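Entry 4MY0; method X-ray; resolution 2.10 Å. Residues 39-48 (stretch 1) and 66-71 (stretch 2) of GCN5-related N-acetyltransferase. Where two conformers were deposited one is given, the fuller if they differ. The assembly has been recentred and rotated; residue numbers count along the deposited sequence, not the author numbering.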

ATOM      1  N   ASP C  39      10.530  29.492  14.713  1.00 60.40           N
ATOM      2  CA  ASP C  39       9.215  30.069  14.464  1.00 61.50           C
ATOM      3  C   ASP C  39       8.255  29.855  15.635  1.00 59.81           C
ATOM      4  O   ASP C  39       7.261  30.573  15.770  1.00 60.65           O
ATOM      5  CB  ASP C  39       8.605  29.493  13.180  1.00 67.07           C
ATOM      6  CG  ASP C  39       9.240  30.063  11.918  1.00 75.13           C
ATOM      7  OD1 ASP C  39      10.236  29.483  11.429  1.00 77.76           O
ATOM      8  OD2 ASP C  39       8.733  31.090  11.414  1.00 77.13           O
ATOM      9  N   TRP C  40       8.545  28.864  16.475  1.00 53.15           N
ATOM     10  CA  TRP C  40       7.665  28.543  17.597  1.00 42.73           C
ATOM     11  C   TRP C  40       7.937  29.487  18.767  1.00 42.51           C
ATOM     12  O   TRP C  40       7.004  30.000  19.389  1.00 41.60           O
ATOM     13  CB  TRP C  40       7.843  27.079  18.022  1.00 34.42           C
ATOM     14  CG  TRP C  40       6.872  26.607  19.067  1.00 32.64           C
ATOM     15  CD1 TRP C  40       5.722  25.880  18.868  1.00 30.64           C
ATOM     16  CD2 TRP C  40       6.983  26.798  20.486  1.00 30.36           C
ATOM     17  NE1 TRP C  40       5.114  25.615  20.081  1.00 29.39           N
ATOM     18  CE2 TRP C  40       5.866  26.177  21.087  1.00 29.96           C
ATOM     19  CE3 TRP C  40       7.924  27.433  21.307  1.00 29.83           C
ATOM     20  CZ2 TRP C  40       5.667  26.175  22.471  1.00 28.11           C
ATOM     21  CZ3 TRP C  40       7.723  27.439  22.673  1.00 31.48           C
ATOM     22  CH2 TRP C  40       6.604  26.818  23.243  1.00 29.00           C
ATOM     23  N   VAL C  41       9.219  29.708  19.053  1.00 44.72           N
ATOM     24  CA  VAL C  41       9.640  30.631  20.101  1.00 48.65           C
ATOM     25  C   VAL C  41       9.129  32.045  19.841  1.00 53.79           C
ATOM     26  O   VAL C  41       8.558  32.683  20.732  1.00 54.36           O
ATOM     27  CB  VAL C  41      11.166  30.661  20.231  1.00 47.76           C
ATOM     28  CG1 VAL C  41      11.594  31.690  21.269  1.00 46.04           C
ATOM     29  CG2 VAL C  41      11.677  29.286  20.606  1.00 47.54           C
ATOM     30  N   ARG C  42       9.333  32.527  18.618  1.00 54.66           N
ATOM     31  CA  ARG C  42       8.870  33.857  18.236  1.00 55.94           C
ATOM     32  C   ARG C  42       7.355  33.973  18.404  1.00 49.92           C
ATOM     33  O   ARG C  42       6.852  34.971  18.926  1.00 50.45           O
ATOM     34  CB  ARG C  42       9.284  34.175  16.797  1.00 63.70           C
ATOM     35  CG  ARG C  42       8.843  35.553  16.313  1.00 71.05           C
ATOM     36  CD  ARG C  42       9.252  35.807  14.862  1.00 77.03           C
ATOM     37  NE  ARG C  42       8.561  34.925  13.921  1.00 78.98           N
ATOM     38  CZ  ARG C  42       9.164  33.997  13.181  1.00 80.20           C
ATOM     39  NH1 ARG C  42      10.478  33.825  13.266  1.00 80.69           N
ATOM     40  NH2 ARG C  42       8.450  33.241  12.354  1.00 79.37           N
ATOM     41  N   ASP C  43       6.627  32.943  17.986  1.00 46.97           N
ATOM     42  CA  ASP C  43       5.180  32.919  18.170  1.00 46.55           C
ATOM     43  C   ASP C  43       4.796  32.852  19.653  1.00 38.97           C
ATOM     44  O   ASP C  43       3.844  33.503  20.090  1.00 37.34           O
ATOM     45  CB  ASP C  43       4.551  31.746  17.409  1.00 56.64           C
ATOM     46  CG  ASP C  43       4.155  32.115  15.986  1.00 66.76           C
ATOM     47  OD1 ASP C  43       3.011  32.594  15.797  1.00 69.26           O
ATOM     48  OD2 ASP C  43       4.983  31.929  15.062  1.00 68.42           O
ATOM     49  N   ALA C  44       5.548  32.073  20.426  1.00 32.38           N
ATOM     50  CA  ALA C  44       5.232  31.869  21.845  1.00 29.47           C
ATOM     51  C   ALA C  44       5.353  33.170  22.662  1.00 31.74           C
ATOM     52  O   ALA C  44       4.560  33.418  23.569  1.00 31.10           O
ATOM     53  CB  ALA C  44       6.122  30.773  22.431  1.00 28.34           C
ATOM     54  N   VAL C  45       6.349  33.988  22.333  1.00 31.24           N
ATOM     55  CA  VAL C  45       6.595  35.249  23.047  1.00 38.60           C
ATOM     56  C   VAL C  45       5.365  36.174  23.045  1.00 42.28           C
ATOM     57  O   VAL C  45       5.008  36.742  24.085  1.00 37.89           O
ATOM     58  CB  VAL C  45       7.847  35.972  22.499  1.00 42.87           C
ATOM     59  CG1 VAL C  45       7.925  37.409  23.003  1.00 48.20           C
ATOM     60  CG2 VAL C  45       9.108  35.208  22.890  1.00 44.35           C
ATOM     61  N   GLU C  46       4.722  36.296  21.881  1.00 45.04           N
ATOM     62  CA  GLU C  46       3.468  37.030  21.730  1.00 45.46           C
ATOM     63  C   GLU C  46       2.454  36.570  22.785  1.00 40.52           C
ATOM     64  O   GLU C  46       1.873  37.390  23.499  1.00 40.06           O
ATOM     65  CB  GLU C  46       2.921  36.835  20.303  1.00 58.60           C
ATOM     66  CG  GLU C  46       1.395  36.972  20.134  1.00 70.97           C
ATOM     67  CD  GLU C  46       0.764  35.861  19.262  1.00 78.13           C
ATOM     68  OE1 GLU C  46      -0.489  35.745  19.250  1.00 77.86           O
ATOM     69  OE2 GLU C  46       1.519  35.107  18.598  1.00 79.44           O
ATOM     70  N   PHE C  47       2.264  35.257  22.893  1.00 30.84           N
ATOM     71  CA  PHE C  47       1.344  34.692  23.875  1.00 28.85           C
ATOM     72  C   PHE C  47       1.756  35.041  25.307  1.00 31.50           C
ATOM     73  O   PHE C  47       0.907  35.368  26.142  1.00 28.28           O
ATOM     74  CB  PHE C  47       1.286  33.172  23.728  1.00 26.78           C
ATOM     75  CG  PHE C  47       0.530  32.696  22.508  1.00 29.34           C
ATOM     76  CD1 PHE C  47      -0.835  32.437  22.576  1.00 28.47           C
ATOM     77  CD2 PHE C  47       1.190  32.478  21.304  1.00 35.36           C
ATOM     78  CE1 PHE C  47      -1.538  31.978  21.449  1.00 31.22           C
ATOM     79  CE2 PHE C  47       0.497  32.026  20.178  1.00 40.21           C
ATOM     80  CZ  PHE C  47      -0.869  31.771  20.253  1.00 35.08           C
ATOM     81  N   VAL C  48       3.056  34.955  25.585  1.00 27.57           N
ATOM     82  CA  VAL C  48       3.592  35.235  26.920  1.00 34.25           C
ATOM     83  C   VAL C  48       3.287  36.675  27.329  1.00 39.32           C
ATOM     84  O   VAL C  48       2.836  36.943  28.447  1.00 41.54           O
ATOM     85  CB  VAL C  48       5.121  34.973  26.973  1.00 29.11           C
ATOM     86  CG1 VAL C  48       5.797  35.780  28.082  1.00 30.69           C
ATOM     87  CG2 VAL C  48       5.404  33.480  27.133  1.00 27.71           C
ATOM     88  N   ALA C  66      -0.242  25.313  28.188  1.00 20.00           N
ATOM     89  CA  ALA C  66      -1.303  25.492  27.201  1.00 22.70           C
ATOM     90  C   ALA C  66      -1.342  26.953  26.837  1.00 21.97           C
ATOM     91  O   ALA C  66      -0.992  27.817  27.657  1.00 26.15           O
ATOM     92  CB  ALA C  66      -2.649  25.066  27.762  1.00 17.48           C
ATOM     93  N   ARG C  67      -1.746  27.254  25.610  0.56 20.78           N
ATOM     94  CA  ARG C  67      -1.863  28.652  25.216  0.56 25.02           C
ATOM     95  C   ARG C  67      -3.242  28.986  24.653  0.56 23.20           C
ATOM     96  O   ARG C  67      -4.013  28.098  24.266  0.56 19.75           O
ATOM     97  CB  ARG C  67      -0.735  29.063  24.256  0.56 29.64           C
ATOM     98  CG  ARG C  67      -0.726  28.331  22.939  0.56 32.19           C
ATOM     99  CD  ARG C  67       0.644  28.412  22.255  0.56 33.58           C
ATOM    100  NE  ARG C  67       0.961  27.142  21.607  0.56 34.61           N
ATOM    101  CZ  ARG C  67       0.745  26.873  20.322  0.56 34.81           C
ATOM    102  NH1 ARG C  67       1.061  25.680  19.845  0.56 27.09           N
ATOM    103  NH2 ARG C  67       0.218  27.790  19.511  0.56 36.29           N
ATOM    104  N   ILE C  68      -3.545  30.277  24.630  1.00 24.26           N
ATOM    105  CA  ILE C  68      -4.847  30.762  24.216  1.00 25.05           C
ATOM    106  C   ILE C  68      -4.719  31.705  23.022  1.00 23.46           C
ATOM    107  O   ILE C  68      -4.152  32.783  23.154  1.00 25.96           O
ATOM    108  CB  ILE C  68      -5.495  31.541  25.376  1.00 26.75           C
ATOM    109  CG1 ILE C  68      -5.571  30.665  26.621  1.00 25.38           C
ATOM    110  CG2 ILE C  68      -6.894  32.047  25.000  1.00 23.20           C
ATOM    111  CD1 ILE C  68      -6.090  31.409  27.827  1.00 26.70           C
ATOM    112  N   TRP C  69      -5.255  31.307  21.867  1.00 22.51           N
ATOM    113  CA  TRP C  69      -5.352  32.228  20.730  1.00 24.20           C
ATOM    114  C   TRP C  69      -6.470  33.227  20.971  1.00 27.03           C
ATOM    115  O   TRP C  69      -7.569  32.838  21.402  1.00 28.26           O
ATOM    116  CB  TRP C  69      -5.675  31.469  19.437  1.00 23.15           C
ATOM    117  CG  TRP C  69      -4.538  30.708  18.841  1.00 26.09           C
ATOM    118  CD1 TRP C  69      -4.293  29.371  18.961  1.00 26.40           C
ATOM    119  CD2 TRP C  69      -3.506  31.233  17.999  1.00 26.82           C
ATOM    120  NE1 TRP C  69      -3.162  29.035  18.259  1.00 28.74           N
ATOM    121  CE2 TRP C  69      -2.662  30.161  17.657  1.00 27.98           C
ATOM    122  CE3 TRP C  69      -3.214  32.508  17.506  1.00 30.88           C
ATOM    123  CZ2 TRP C  69      -1.541  30.326  16.840  1.00 29.19           C
ATOM    124  CZ3 TRP C  69      -2.103  32.674  16.702  1.00 31.03           C
ATOM    125  CH2 TRP C  69      -1.282  31.592  16.372  1.00 30.70           C
ATOM    126  N   ASP C  70      -6.208  34.501  20.680  1.00 26.31           N
ATOM    127  CA  ASP C  70      -7.230  35.544  20.752  1.00 30.57           C
ATOM    128  C   ASP C  70      -8.001  35.611  19.433  1.00 30.84           C
ATOM    129  O   ASP C  70      -7.772  36.497  18.607  1.00 34.85           O
ATOM    130  CB  ASP C  70      -6.592  36.906  21.071  1.00 41.89           C
ATOM    131  CG  ASP C  70      -5.433  37.240  20.144  1.00 49.65           C
ATOM    132  OD1 ASP C  70      -4.761  36.297  19.661  1.00 49.53           O
ATOM    133  OD2 ASP C  70      -5.201  38.446  19.895  1.00 55.08           O
ATOM    134  N   PHE C  71      -8.906  34.660  19.224  1.00 28.56           N
ATOM    135  CA  PHE C  71      -9.666  34.602  17.975  1.00 27.27           C
ATOM    136  C   PHE C  71     -10.954  35.388  18.092  1.00 27.88           C
ATOM    137  O   PHE C  71     -11.319  35.836  19.175  1.00 28.30           O
ATOM    138  CB  PHE C  71     -10.086  33.168  17.670  1.00 22.38           C
ATOM    139  CG  PHE C  71      -8.973  32.271  17.203  1.00 23.07           C
ATOM    140  CD1 PHE C  71      -8.033  32.713  16.283  1.00 26.61           C
ATOM    141  CD2 PHE C  71      -8.903  30.960  17.663  1.00 22.11           C
ATOM    142  CE1 PHE C  71      -7.021  31.860  15.838  1.00 30.96           C
ATOM    143  CE2 PHE C  71      -7.900  30.096  17.226  1.00 27.24           C
ATOM    144  CZ  PHE C  71      -6.950  30.552  16.316  1.00 30.35           C
TER
HETATM  145  O   HOH W   1       2.641  23.463  20.684  1.00 21.17           O

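The helix of residues 39-48 crosses the strand of residues 66-71 at 78°, their axes 9.1 Å apart at the closest point. The contact buries about 320 Å², summed over both sides, and no direct hydrogen bond joins the two stretches. Packing around one aromatic ring does most of the work.

That ring belongs to Phe47, which is buried and contributes the largest share of the covered surface. Its CA-to-CB bond points toward the strand, and with chi1 in the m well the flat side chain lies among Arg67, Ile68 and Trp69. The edge of the ring meets the face of Trp69 at an interplanar angle of 81°, with Phe47 CZ 3.5 Å from Trp69 CD2. Such an arrangement sets the slightly positive hydrogens of a ring edge against a pi cloud. Farther round the edge, Phe47 CE1 comes within 3.2 Å of the backbone oxygen Ile68 O, so this part of the contact depends on the strand's main chain.

Arg67 covers one face of the same ring. Its CD lies 4.0 Å from the Phe47 ring centroid, almost on the ring normal, a CH-pi contact made by the aliphatic part of the chain. A long arginine suits this place because its methylenes can pack on the phenyl ring while the charged group continues beyond. The guanidinium adds at most a weak cation-pi attraction, and reaches a water whose O accepts a hydrogen bond from Arg67 NH1 at 2.8 Å and a weak one from Trp40 NE1 at 3.3 Å. This water links the two polar groups indirectly.

Trp69 offers Phe47 a broad indole face. Glu46 OE1 and Asp70 OD1 stand 4.3 Å apart, like charges that bring no attraction of their own.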